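Local coordinates for protein carboxyvinyl-carboxyphosphonate phosphorylmutase (Bacillus anthracis, PDB 4IQD) that belongs to the phosphoenolpyruvate phosphomutase family of TIM-barrel enzymes and binds pyruvic acid in a pocket of its barrel, at residues 57-62 and 242-247; 119-124 and 158-163. One frame throughout, in Å; residues are numbered along the deposited sequence.

Contact 1 (57-62 and 242-247); sequences GAAYTA and YPVTSL. With PYR (pyruvic acid), chain C.
Ala59 and Ala62, one helical turn apart on helix 57-63, meet Leu247 in the first turn of helix 245-264; the side chains meet through carbon atoms, with no hydrogen bond between the segments. Leu247 has CG anti to its backbone N (chi1 177°), and its branched end reaches the other helix: CD1 lies 3.7 Å from Ala62 CB and CD2 3.8 Å from it. Met40 of the second subunit also packs on Ala62. Leu247 CD1 also rests 3.4 Å from the carbonyl Ala59 O, itself hydrogen-bonded to Ser63 OG. The two branches of Val244 divide the next layer, CG1 facing Ala59 CB at 4.2 Å and CG2 facing Ala58 CB at 4.0 Å. With only the methyls of Ala58, Ala59 and Ala62 turned toward residues 242-247, the backbones come close, Ala59 CA and Val244 CA being 5.2 Å apart.

The pyruvic acid lies beside this seam, its carboxylate atom O touched by Ala58 CB at 3.4 Å, Pro243 CB and Val244 CG2, while Ser56 OG hydrogen-bonds the ligand. Ala58, Pro243 and Val244, just after strands 53-55 and 239-242, line one side of the pocket at the C-terminal ends of the barrel strands, where TIM barrels carry ligand sites.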
loop_
_atom_site.group_PDB
_atom_site.type_symbol
_atom_site.label_atom_id
_atom_site.label_comp_id
_atom_site.label_asym_id
_atom_site.label_seq_id
_atom_site.Cartn_x
_atom_site.Cartn_y
_atom_site.Cartn_z
ATOM N N GLY A 57 -7.592 4.701 9.986
ATOM C CA GLY A 57 -8.619 4.489 8.983
ATOM C C GLY A 57 -8.409 5.435 7.822
ATOM O O GLY A 57 -8.595 5.070 6.660
ATOM N N ALA A 58 -7.999 6.655 8.149
ATOM C CA ALA A 58 -7.758 7.688 7.154
ATOM C C ALA A 58 -6.729 7.237 6.130
ATOM O O ALA A 58 -7.002 7.214 4.931
ATOM C CB ALA A 58 -7.303 8.969 7.829
ATOM N N ALA A 59 -5.547 6.871 6.614
ATOM C CA ALA A 59 -4.461 6.457 5.735
ATOM C C ALA A 59 -4.798 5.171 4.996
ATOM O O ALA A 59 -4.479 5.023 3.815
ATOM C CB ALA A 59 -3.179 6.294 6.523
ATOM N N TYR A 60 -5.444 4.243 5.696
ATOM C CA TYR A 60 -5.802 2.970 5.092
ATOM C C TYR A 60 -6.709 3.183 3.899
ATOM O O TYR A 60 -6.395 2.771 2.788
ATOM C CB TYR A 60 -6.497 2.050 6.089
ATOM C CG TYR A 60 -6.936 0.751 5.454
ATOM C CD1 TYR A 60 -6.006 -0.102 4.879
ATOM C CD2 TYR A 60 -8.275 0.385 5.414
ATOM C CE1 TYR A 60 -6.391 -1.288 4.287
ATOM C CE2 TYR A 60 -8.672 -0.802 4.827
ATOM C CZ TYR A 60 -7.723 -1.637 4.265
ATOM O OH TYR A 60 -8.101 -2.824 3.673
ATOM N N THR A 61 -7.835 3.837 4.143
ATOM C CA THR A 61 -8.814 4.077 3.098
ATOM C C THR A 61 -8.187 4.846 1.948
ATOM O O THR A 61 -8.341 4.470 0.789
ATOM C CB THR A 61 -10.021 4.848 3.640
ATOM O OG1 THR A 61 -9.566 6.029 4.313
ATOM C CG2 THR A 61 -10.795 3.984 4.619
ATOM N N ALA A 62 -7.462 5.909 2.279
ATOM C CA ALA A 62 -6.799 6.718 1.266
ATOM C C ALA A 62 -5.867 5.873 0.402
ATOM O O ALA A 62 -5.777 6.094 -0.802
ATOM C CB ALA A 62 -6.043 7.864 1.908
ATOM N N TYR A 242 1.363 9.719 14.801
ATOM C CA TYR A 242 1.558 10.470 13.569
ATOM C C TYR A 242 0.880 9.656 12.471
ATOM O O TYR A 242 1.543 8.974 11.691
ATOM C CB TYR A 242 3.055 10.657 13.290
ATOM C CG TYR A 242 3.821 11.244 14.461
ATOM C CD1 TYR A 242 4.057 12.610 14.550
ATOM C CD2 TYR A 242 4.301 10.432 15.482
ATOM C CE1 TYR A 242 4.748 13.152 15.620
ATOM C CE2 TYR A 242 4.992 10.965 16.557
ATOM C CZ TYR A 242 5.212 12.324 16.619
ATOM O OH TYR A 242 5.899 12.856 17.685
ATOM N N PRO A 243 -0.460 9.728 12.421
ATOM C CA PRO A 243 -1.342 8.755 11.764
ATOM C C PRO A 243 -1.240 8.674 10.250
ATOM O O PRO A 243 -1.254 7.573 9.701
ATOM C CB PRO A 243 -2.748 9.249 12.139
ATOM C CG PRO A 243 -2.555 10.182 13.272
ATOM C CD PRO A 243 -1.230 10.813 13.047
ATOM N N VAL A 244 -1.165 9.816 9.580
ATOM C CA VAL A 244 -1.359 9.839 8.136
ATOM C C VAL A 244 -0.103 10.286 7.390
ATOM O O VAL A 244 -0.059 10.294 6.159
ATOM C CB VAL A 244 -2.544 10.753 7.781
ATOM C CG1 VAL A 244 -3.027 10.497 6.366
ATOM C CG2 VAL A 244 -3.681 10.520 8.756
ATOM N N THR A 245 0.923 10.634 8.156
ATOM C CA THR A 245 2.153 11.185 7.615
ATOM C C THR A 245 2.757 10.316 6.514
ATOM O O THR A 245 3.190 10.827 5.486
ATOM C CB THR A 245 3.198 11.363 8.724
ATOM O OG1 THR A 245 2.566 11.885 9.898
ATOM C CG2 THR A 245 4.290 12.306 8.276
ATOM N N SER A 246 2.766 9.004 6.730
ATOM C CA SER A 246 3.364 8.072 5.776
ATOM C C SER A 246 2.735 8.183 4.390
ATOM O O SER A 246 3.433 8.130 3.382
ATOM C CB SER A 246 3.256 6.632 6.286
ATOM O OG SER A 246 1.908 6.203 6.322
ATOM N N LEU A 247 1.419 8.350 4.344
ATOM C CA LEU A 247 0.708 8.443 3.075
ATOM C C LEU A 247 0.822 9.836 2.465
ATOM O O LEU A 247 0.852 9.983 1.242
ATOM C CB LEU A 247 -0.760 8.046 3.250
ATOM C CG LEU A 247 -1.650 8.166 2.011
ATOM C CD1 LEU A 247 -2.471 6.906 1.808
ATOM C CD2 LEU A 247 -2.558 9.381 2.127
HETATM C C PYR C . -6.876 9.429 11.943
HETATM O O PYR C . -6.014 9.119 11.009
HETATM O OXT PYR C . -7.348 8.484 12.721
HETATM C CA PYR C . -7.287 10.755 12.086
HETATM O O3 PYR C . -8.220 11.078 12.946
HETATM C CB PYR C . -6.648 11.830 11.256
#

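Contact 2 (119-124 and 158-163); sequences AAVQIE and PSLYIV
The phenol ring of Tyr161 meets Ala120, whose CB approaches it obliquely, 4.0 Å from CD2. Phe21 of helix 14-26 packs against the ring edge-to-face. The carboxamide of Gln122 leads away from strand 161-166; its OE1 is hydrogen-bonded to Tyr54 OH, and the side chain comes within about 5 Å of a bound pyruvic acid.

Ala120, Gln122, Tyr161 and Val163 share one face of the sheet, where Ala120 CB and Tyr161 CB are 3.7 Å apart. Val121 and Ile162 point to the other face. There the side chains of Val121 and Leu160 cross at about a right angle, Val121 CG2 lying 3.9 Å from Leu160 CD2.

Between the faces runs a parallel ladder: Val121 N bonds to Tyr161 O (3.1 Å), Val163 N to Val121 O (2.9 Å) and Ile123 N to Val163 O (3.1 Å), after a weak first rung from Tyr161 N to Ala119 O. Gln122 CA adds a CA-H...O contact to Val163 O. The short strand segments are inclined at 28° to each other, in keeping with the twist of a parallel sheet. Strands 120-124 and 161-166, connected through helix 143-156, form a beta-alpha-beta unit, the repeating element of a TIM barrel.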
loop_
_atom_site.group_PDB
_atom_site.type_symbol
_atom_site.label_atom_id
_atom_site.label_comp_id
_atom_site.label_asym_id
_atom_site.label_seq_id
_atom_site.Cartn_x
_atom_site.Cartn_y
_atom_site.Cartn_z
ATOM N N ALA A 119 -2.027 -5.493 18.963
ATOM C CA ALA A 119 -1.746 -5.226 20.370
ATOM C C ALA A 119 -2.805 -4.353 21.043
ATOM O O ALA A 119 -3.091 -4.529 22.224
ATOM C CB ALA A 119 -0.372 -4.599 20.522
ATOM N N ALA A 120 -3.377 -3.416 20.289
ATOM C CA ALA A 120 -4.342 -2.461 20.837
ATOM C C ALA A 120 -5.304 -1.943 19.774
ATOM O O ALA A 120 -4.989 -1.946 18.588
ATOM C CB ALA A 120 -3.617 -1.295 21.489
ATOM N N VAL A 121 -6.478 -1.491 20.208
ATOM C CA VAL A 121 -7.465 -0.924 19.296
ATOM C C VAL A 121 -8.007 0.402 19.805
ATOM O O VAL A 121 -8.135 0.612 21.012
ATOM C CB VAL A 121 -8.651 -1.880 19.058
ATOM C CG1 VAL A 121 -8.219 -3.069 18.207
ATOM C CG2 VAL A 121 -9.252 -2.336 20.384
ATOM N N GLN A 122 -8.323 1.290 18.868
ATOM C CA GLN A 122 -8.895 2.588 19.192
ATOM C C GLN A 122 -10.339 2.655 18.738
ATOM O O GLN A 122 -10.631 2.538 17.551
ATOM C CB GLN A 122 -8.108 3.708 18.525
ATOM C CG GLN A 122 -8.822 5.045 18.550
ATOM C CD GLN A 122 -8.300 6.004 17.502
ATOM O OE1 GLN A 122 -7.095 6.218 17.382
ATOM N NE2 GLN A 122 -9.209 6.583 16.728
ATOM N N ILE A 123 -11.237 2.854 19.694
ATOM C CA ILE A 123 -12.659 2.935 19.407
ATOM C C ILE A 123 -13.175 4.303 19.845
ATOM O O ILE A 123 -12.699 4.863 20.831
ATOM C CB ILE A 123 -13.431 1.794 20.107
ATOM C CG1 ILE A 123 -14.886 1.744 19.644
ATOM C CG2 ILE A 123 -13.356 1.924 21.618
ATOM C CD1 ILE A 123 -15.687 0.672 20.341
ATOM N N GLU A 124 -14.133 4.848 19.100
ATOM C CA GLU A 124 -14.583 6.219 19.321
ATOM C C GLU A 124 -16.079 6.334 19.597
ATOM O O GLU A 124 -16.854 5.436 19.267
ATOM C CB GLU A 124 -14.208 7.095 18.125
ATOM C CG GLU A 124 -14.930 6.744 16.837
ATOM C CD GLU A 124 -14.290 7.390 15.620
ATOM O OE1 GLU A 124 -15.017 7.694 14.651
ATOM O OE2 GLU A 124 -13.058 7.590 15.630
ATOM N N PRO A 158 -9.911 -9.996 26.433
ATOM C CA PRO A 158 -9.288 -9.344 27.590
ATOM C C PRO A 158 -7.804 -9.076 27.373
ATOM O O PRO A 158 -7.194 -8.351 28.154
ATOM C CB PRO A 158 -9.475 -10.370 28.717
ATOM C CG PRO A 158 -10.509 -11.334 28.213
ATOM C CD PRO A 158 -10.310 -11.378 26.735
ATOM N N SER A 159 -7.234 -9.655 26.322
ATOM C CA SER A 159 -5.815 -9.492 26.031
ATOM C C SER A 159 -5.571 -8.274 25.149
ATOM O O SER A 159 -4.448 -8.018 24.726
ATOM C CB SER A 159 -5.266 -10.748 25.354
ATOM O OG SER A 159 -6.061 -11.112 24.238
ATOM N N LEU A 160 -6.632 -7.524 24.883
ATOM C CA LEU A 160 -6.564 -6.384 23.979
ATOM C C LEU A 160 -6.524 -5.060 24.739
ATOM O O LEU A 160 -7.437 -4.744 25.501
ATOM C CB LEU A 160 -7.762 -6.404 23.032
ATOM C CG LEU A 160 -7.524 -5.990 21.582
ATOM C CD1 LEU A 160 -6.385 -6.793 20.966
ATOM C CD2 LEU A 160 -8.798 -6.179 20.782
ATOM N N TYR A 161 -5.461 -4.295 24.524
ATOM C CA TYR A 161 -5.314 -2.981 25.134
ATOM C C TYR A 161 -6.284 -2.037 24.444
ATOM O O TYR A 161 -6.358 -2.004 23.219
ATOM C CB TYR A 161 -3.877 -2.497 24.954
ATOM C CG TYR A 161 -3.476 -1.305 25.794
ATOM C CD1 TYR A 161 -2.931 -1.475 27.064
ATOM C CD2 TYR A 161 -3.605 -0.013 25.305
ATOM C CE1 TYR A 161 -2.546 -0.391 27.828
ATOM C CE2 TYR A 161 -3.221 1.077 26.061
ATOM C CZ TYR A 161 -2.693 0.883 27.322
ATOM O OH TYR A 161 -2.311 1.968 28.073
ATOM N N ILE A 162 -7.048 -1.281 25.223
ATOM C CA ILE A 162 -8.071 -0.432 24.635
ATOM C C ILE A 162 -7.785 1.044 24.796
ATOM O O ILE A 162 -7.637 1.542 25.912
ATOM C CB ILE A 162 -9.444 -0.681 25.253
ATOM C CG1 ILE A 162 -9.818 -2.157 25.162
ATOM C CG2 ILE A 162 -10.479 0.174 24.552
ATOM C CD1 ILE A 162 -11.135 -2.475 25.818
ATOM N N VAL A 163 -7.723 1.744 23.671
ATOM C CA VAL A 163 -7.675 3.195 23.683
ATOM C C VAL A 163 -9.036 3.728 23.255
ATOM O O VAL A 163 -9.562 3.334 22.218
ATOM C CB VAL A 163 -6.583 3.733 22.739
ATOM C CG1 VAL A 163 -6.660 5.246 22.643
ATOM C CG2 VAL A 163 -5.207 3.289 23.214
#

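In the fold
From the N terminus the chain passes strand 53-55 and enters helix 57-63, the first side of contact 1. Strand 92-95 and helix 103-115 follow before strand 120-124 opens contact 2, a local closure completed by strand 161-166 after helix 143-156. The chain then runs on through strands 191-194, 215-217 and 239-242 until residues 242-247 return to helix 57-63 and close contact 1. The smaller loop therefore lies wholly within the larger one. Contact 2 joins neighbouring barrel strands, whereas contact 1 joins the segments following strands 53-55 and 239-242, far apart in sequence but separated round the barrel by strand 31-34 alone. Contact centres are 19 Å apart and nearest atoms about 7 Å, without touching.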